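Local coordinates for ribose ABC transporter, substrate binding protein (Conexibacter woesei, PDB 4KQ9) that probably binds a sugar such as ribose outside the cell membrane and delivers it to an ABC transporter for uptake, at residues I194-D199 and I219-T224; V10-F15 and F40-S45. The protein carries 1 engineered substitution. One frame throughout, in Å; residues are numbered along the deposited sequence.

Contact 1 (I194-D199 and I219-T224); sequences IYYSGD and IMVVGT. Engineered in segment 219-224: Met220 (natural residue Val).
Tyr196 keeps CG beside its own backbone N and anti to the carbonyl carbon (chi1 -64°), and Val221 has CG1 anti to the backbone N; from there CE1 of Tyr196 meets CG1 of Val221 at 3.7 Å, and the backbone oxygen of Val222 lies in the ring plane at the edge, 3.6 Å from Tyr196 CD1. Asp199 likewise has CG beside its N (chi1 -71°), and its CG comes 3.2 Å from Thr224 O. On the face that carries Tyr195 and Val222, Val222 CG2 reaches Tyr195 CD2 at 4.1 Å; Ile194 CG1 also meets Ile219 CG2. Strands 193-196 and 220-222 run parallel, the start and finish of a beta-alpha-beta crossover through helix 199-211, in one of the two Rossmann-like lobes of a periplasmic binding protein. Ile194 N bonds to O of Met220, an engineered selenomethionine, Val222 N to Ile194 O, and Tyr196 N to Val222 O (2.9 Å). Gly198 is at the N-cap position of helix 199-211, and Asp199 N donates to Thr224 O at 2.8 Å, tilted 29° from the carbonyl plane. The carboxylate lies beside side-chain-less Gly223, its OD1 3.4 Å from Gly223 C, and is held by Thr242 OG1 at OD1 and Asn227 N at OD2. An alanine at Asp199 would probably leave that hydroxyl and that N-H without their acceptor and open a gap beside the Thr224 carbonyl. Lys119 NZ bonds to Tyr196 O and Thr224 OG1 and makes a cation-pi contact with Tyr195, whose OH bonds to Gln148. A glycerol, probably from the crystallisation liquor, lies about 6 Å from the Thr224 side chain.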
loop_
_atom_site.group_PDB
_atom_site.type_symbol
_atom_site.label_atom_id
_atom_site.label_comp_id
_atom_site.label_asym_id
_atom_site.label_seq_id
_atom_site.Cartn_x
_atom_site.Cartn_y
_atom_site.Cartn_z
ATOM N N ILE A 194 1.491 12.657 15.519
ATOM C CA ILE A 194 2.479 12.558 14.449
ATOM C C ILE A 194 2.004 11.523 13.424
ATOM O O ILE A 194 1.643 10.367 13.752
ATOM C CB ILE A 194 3.919 12.221 14.983
ATOM C CG1 ILE A 194 4.295 13.202 16.084
ATOM C CG2 ILE A 194 4.941 12.262 13.838
ATOM C CD1 ILE A 194 5.623 12.937 16.783
ATOM N N TYR A 195 1.881 12.005 12.180
ATOM C CA TYR A 195 1.460 11.236 11.031
ATOM C C TYR A 195 2.769 10.668 10.401
ATOM O O TYR A 195 3.668 11.446 10.157
ATOM C CB TYR A 195 0.833 12.217 10.051
ATOM C CG TYR A 195 0.387 11.645 8.749
ATOM C CD1 TYR A 195 1.272 11.299 7.742
ATOM C CD2 TYR A 195 -0.959 11.499 8.526
ATOM C CE1 TYR A 195 0.781 10.773 6.541
ATOM C CE2 TYR A 195 -1.442 11.027 7.356
ATOM C CZ TYR A 195 -0.592 10.611 6.402
ATOM O OH TYR A 195 -1.220 10.083 5.285
ATOM N N TYR A 196 2.853 9.369 10.132
ATOM C CA TYR A 196 3.969 8.719 9.440
ATOM C C TYR A 196 3.439 8.093 8.130
ATOM O O TYR A 196 2.337 7.526 8.104
ATOM C CB TYR A 196 4.576 7.615 10.338
ATOM C CG TYR A 196 5.179 8.138 11.588
ATOM C CD1 TYR A 196 4.386 8.439 12.712
ATOM C CD2 TYR A 196 6.557 8.420 11.656
ATOM C CE1 TYR A 196 4.974 8.959 13.856
ATOM C CE2 TYR A 196 7.164 8.910 12.817
ATOM C CZ TYR A 196 6.377 9.210 13.909
ATOM O OH TYR A 196 6.860 9.721 15.050
ATOM N N SER A 197 4.167 8.237 7.016
ATOM C CA SER A 197 3.746 7.655 5.753
ATOM C C SER A 197 3.522 6.160 5.905
ATOM O O SER A 197 2.625 5.591 5.259
ATOM C CB SER A 197 4.857 7.844 4.680
ATOM O OG SER A 197 4.968 9.217 4.367
ATOM N N GLY A 198 4.365 5.525 6.712
ATOM C CA GLY A 198 4.306 4.071 6.905
ATOM C C GLY A 198 4.650 3.614 8.268
ATOM O O GLY A 198 5.260 4.388 9.090
ATOM N N ASP A 199 4.230 2.373 8.584
ATOM C CA ASP A 199 4.453 1.779 9.944
ATOM C C ASP A 199 5.866 1.715 10.421
ATOM O O ASP A 199 6.089 1.954 11.564
ATOM C CB ASP A 199 3.909 0.312 10.066
ATOM C CG ASP A 199 2.381 0.226 10.067
ATOM O OD1 ASP A 199 1.710 1.221 10.479
ATOM O OD2 ASP A 199 1.820 -0.873 9.728
ATOM N N ILE A 219 0.904 11.229 22.711
ATOM C CA ILE A 219 0.975 11.756 21.350
ATOM C C ILE A 219 0.374 10.696 20.472
ATOM O O ILE A 219 0.774 9.526 20.525
ATOM C CB ILE A 219 2.440 11.994 20.927
ATOM C CG1 ILE A 219 3.080 13.137 21.748
ATOM C CG2 ILE A 219 2.522 12.306 19.457
ATOM C CD1 ILE A 219 4.569 13.235 21.609
HETATM N N MSE A 220 -0.585 11.065 19.649
HETATM C CA MSE A 220 -1.219 10.045 18.790
HETATM C C MSE A 220 -0.343 9.761 17.574
HETATM O O MSE A 220 -0.062 10.646 16.782
HETATM C CB MSE A 220 -2.579 10.509 18.258
HETATM C CG MSE A 220 -3.620 10.545 19.374
HETATM SE SE MSE A 220 -5.326 10.922 18.414
HETATM C CE MSE A 220 -4.896 12.706 17.989
ATOM N N VAL A 221 0.061 8.525 17.410
ATOM C CA VAL A 221 0.904 8.120 16.262
ATOM C C VAL A 221 0.094 7.247 15.299
ATOM O O VAL A 221 -0.545 6.295 15.758
ATOM C CB VAL A 221 2.052 7.274 16.811
ATOM C CG1 VAL A 221 2.790 6.582 15.717
ATOM C CG2 VAL A 221 2.949 8.149 17.719
ATOM N N VAL A 222 0.119 7.574 13.998
ATOM C CA VAL A 222 -0.621 6.881 12.960
ATOM C C VAL A 222 0.330 6.534 11.795
ATOM O O VAL A 222 1.240 7.326 11.418
ATOM C CB VAL A 222 -1.857 7.681 12.455
ATOM C CG1 VAL A 222 -2.769 8.229 13.608
ATOM C CG2 VAL A 222 -1.407 8.832 11.609
ATOM N N GLY A 223 0.129 5.353 11.250
ATOM C CA GLY A 223 0.996 4.786 10.175
ATOM C C GLY A 223 0.157 3.996 9.172
ATOM O O GLY A 223 -1.055 4.044 9.246
ATOM N N THR A 224 0.778 3.289 8.247
ATOM C CA THR A 224 0.148 2.478 7.263
ATOM C C THR A 224 0.993 1.198 7.093
ATOM O O THR A 224 2.181 1.255 7.089
ATOM C CB THR A 224 0.068 3.205 5.907
ATOM O OG1 THR A 224 -0.737 4.363 6.028
ATOM C CG2 THR A 224 -0.500 2.335 4.869
#

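Contact 2 (V10-F15 and F40-S45); sequences VVYSTF and FDISTS
Tyr12, Phe40 and Thr14 each bury more surface here than any other residue, all on one face of the sheet. Phe40 extends CG anti to its backbone N (chi1 179°), and its ring reaches over to strand 9-15: CD1 is 3.4 Å from Val10 O, and CZ is 3.8 Å from Tyr12 CB. Tyr12 lies side by side with Ile42, whose CG1 sits at the edge of the tyrosine ring, 4.2 Å from Tyr12 CD2. Thr14 CB sits over one face of that ring, offset toward the rim, while its CG2 touches Ile42 CG2 at 4.0 Å and Thr44 OG1 at 3.9 Å. Five backbone bonds join the parallel strands in register. Tyr12 uses both its polar backbone atoms, N to Asp41 O and O to Ser43 N (2.8 Å), and Thr14 does the same with Ser43 O and Ser45 N. The Tyr12 hydroxyl is bonded to Ser70. Helix 20-35, which links the two strands in a beta-alpha-beta unit, packs on the Tyr12 face together with helix 247-264 at the Val10 end; helix 49-61 lies against the Ser13 face, strand 66-69 pairs with the far side of strand 9-15, and strand 39-45 is one of the sheet's two outermost strands.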
loop_
_atom_site.group_PDB
_atom_site.type_symbol
_atom_site.label_atom_id
_atom_site.label_comp_id
_atom_site.label_asym_id
_atom_site.label_seq_id
_atom_site.Cartn_x
_atom_site.Cartn_y
_atom_site.Cartn_z
ATOM N N VAL A 10 -1.856 -17.088 -17.395
ATOM C CA VAL A 10 -1.607 -15.767 -16.867
ATOM C C VAL A 10 -0.396 -15.819 -15.996
ATOM O O VAL A 10 -0.229 -16.774 -15.225
ATOM C CB VAL A 10 -2.788 -15.341 -16.023
ATOM C CG1 VAL A 10 -2.475 -14.046 -15.241
ATOM C CG2 VAL A 10 -4.009 -15.210 -16.907
ATOM N N VAL A 11 0.406 -14.774 -16.090
ATOM C CA VAL A 11 1.586 -14.623 -15.314
ATOM C C VAL A 11 1.538 -13.348 -14.481
ATOM O O VAL A 11 1.171 -12.300 -15.006
ATOM C CB VAL A 11 2.781 -14.507 -16.226
ATOM C CG1 VAL A 11 4.031 -14.245 -15.409
ATOM C CG2 VAL A 11 2.946 -15.823 -17.019
ATOM N N TYR A 12 1.931 -13.477 -13.205
ATOM C CA TYR A 12 2.229 -12.357 -12.304
ATOM C C TYR A 12 3.717 -12.163 -12.058
ATOM O O TYR A 12 4.340 -13.000 -11.367
ATOM C CB TYR A 12 1.549 -12.601 -10.958
ATOM C CG TYR A 12 1.722 -11.535 -9.915
ATOM C CD1 TYR A 12 1.812 -10.192 -10.248
ATOM C CD2 TYR A 12 1.658 -11.861 -8.583
ATOM C CE1 TYR A 12 1.908 -9.216 -9.276
ATOM C CE2 TYR A 12 1.781 -10.898 -7.608
ATOM C CZ TYR A 12 1.880 -9.586 -7.976
ATOM O OH TYR A 12 2.015 -8.666 -7.027
ATOM N N SER A 13 4.224 -11.021 -12.538
ATOM C CA SER A 13 5.537 -10.525 -12.308
ATOM C C SER A 13 5.594 -9.606 -11.110
ATOM O O SER A 13 5.035 -8.479 -11.137
ATOM C CB SER A 13 6.058 -9.762 -13.518
ATOM O OG SER A 13 7.076 -8.851 -13.098
ATOM N N THR A 14 6.254 -10.122 -10.053
ATOM C CA THR A 14 6.490 -9.363 -8.845
ATOM C C THR A 14 8.005 -9.380 -8.499
ATOM O O THR A 14 8.869 -9.737 -9.359
ATOM C CB THR A 14 5.525 -9.795 -7.729
ATOM O OG1 THR A 14 5.590 -8.859 -6.636
ATOM C CG2 THR A 14 5.764 -11.214 -7.242
ATOM N N PHE A 15 8.329 -8.881 -7.312
ATOM C CA PHE A 15 9.716 -8.764 -6.876
ATOM C C PHE A 15 9.756 -8.992 -5.361
ATOM O O PHE A 15 8.699 -9.059 -4.690
ATOM C CB PHE A 15 10.304 -7.407 -7.280
ATOM C CG PHE A 15 9.588 -6.234 -6.679
ATOM C CD1 PHE A 15 9.978 -5.721 -5.429
ATOM C CD2 PHE A 15 8.498 -5.657 -7.336
ATOM C CE1 PHE A 15 9.319 -4.651 -4.874
ATOM C CE2 PHE A 15 7.825 -4.593 -6.758
ATOM C CZ PHE A 15 8.239 -4.094 -5.543
ATOM N N PHE A 40 -1.644 -20.636 -14.040
ATOM C CA PHE A 40 -1.138 -19.420 -13.382
ATOM C C PHE A 40 0.293 -19.570 -12.854
ATOM O O PHE A 40 0.584 -20.448 -12.056
ATOM C CB PHE A 40 -2.097 -18.984 -12.252
ATOM C CG PHE A 40 -1.635 -17.744 -11.482
ATOM C CD1 PHE A 40 -1.579 -16.520 -12.086
ATOM C CD2 PHE A 40 -1.261 -17.820 -10.146
ATOM C CE1 PHE A 40 -1.123 -15.402 -11.402
ATOM C CE2 PHE A 40 -0.843 -16.711 -9.460
ATOM C CZ PHE A 40 -0.778 -15.499 -10.087
ATOM N N ASP A 41 1.178 -18.695 -13.265
ATOM C CA ASP A 41 2.496 -18.652 -12.676
ATOM C C ASP A 41 2.812 -17.318 -12.051
ATOM O O ASP A 41 2.440 -16.303 -12.571
ATOM C CB ASP A 41 3.549 -18.894 -13.746
ATOM C CG ASP A 41 3.866 -20.369 -13.905
ATOM O OD1 ASP A 41 2.938 -21.161 -14.246
ATOM O OD2 ASP A 41 5.038 -20.729 -13.644
ATOM N N ILE A 42 3.593 -17.344 -10.978
ATOM C CA ILE A 42 4.225 -16.151 -10.442
ATOM C C ILE A 42 5.720 -16.131 -10.698
ATOM O O ILE A 42 6.447 -17.029 -10.222
ATOM C CB ILE A 42 4.013 -16.100 -8.937
ATOM C CG1 ILE A 42 2.538 -15.961 -8.671
ATOM C CG2 ILE A 42 4.812 -14.954 -8.339
ATOM C CD1 ILE A 42 2.133 -16.041 -7.223
ATOM N N SER A 43 6.208 -15.079 -11.332
ATOM C CA SER A 43 7.617 -14.888 -11.496
ATOM C C SER A 43 8.131 -13.759 -10.612
ATOM O O SER A 43 7.667 -12.633 -10.714
ATOM C CB SER A 43 7.919 -14.587 -12.965
ATOM O OG SER A 43 9.093 -13.803 -13.084
ATOM N N THR A 44 9.130 -14.048 -9.770
ATOM C CA THR A 44 9.580 -13.089 -8.765
ATOM C C THR A 44 10.990 -12.732 -9.032
ATOM O O THR A 44 11.853 -13.591 -8.990
ATOM C CB THR A 44 9.508 -13.656 -7.356
ATOM O OG1 THR A 44 8.209 -14.208 -7.123
ATOM C CG2 THR A 44 9.779 -12.560 -6.315
ATOM N N SER A 45 11.247 -11.460 -9.262
ATOM C CA SER A 45 12.547 -11.074 -9.653
ATOM C C SER A 45 13.332 -10.555 -8.437
ATOM O O SER A 45 12.810 -10.437 -7.310
ATOM C CB SER A 45 12.461 -10.073 -10.783
ATOM O OG SER A 45 12.155 -8.807 -10.263
#

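Both contacts pair parallel strands that a single helix connects, but in separate sheets on opposite sides of the chain's centre, their centres 32 Å apart and their nearest atoms about 15 Å. Contact 1 is buried almost throughout, whereas contact 2 is partly buried, with Asp41 and Thr44 exposed on its edge strand. Each includes an outermost strand of its sheet. In contact 2 regular pairing runs the full length of both segments, and apolar and aromatic groups, with the threonines, do much of the side-chain work. Contact 1 has a shorter strand pairing and then a polar end, where the Asp199 carboxylate, and Lys119 from outside the two segments, hydrogen-bond to their surroundings.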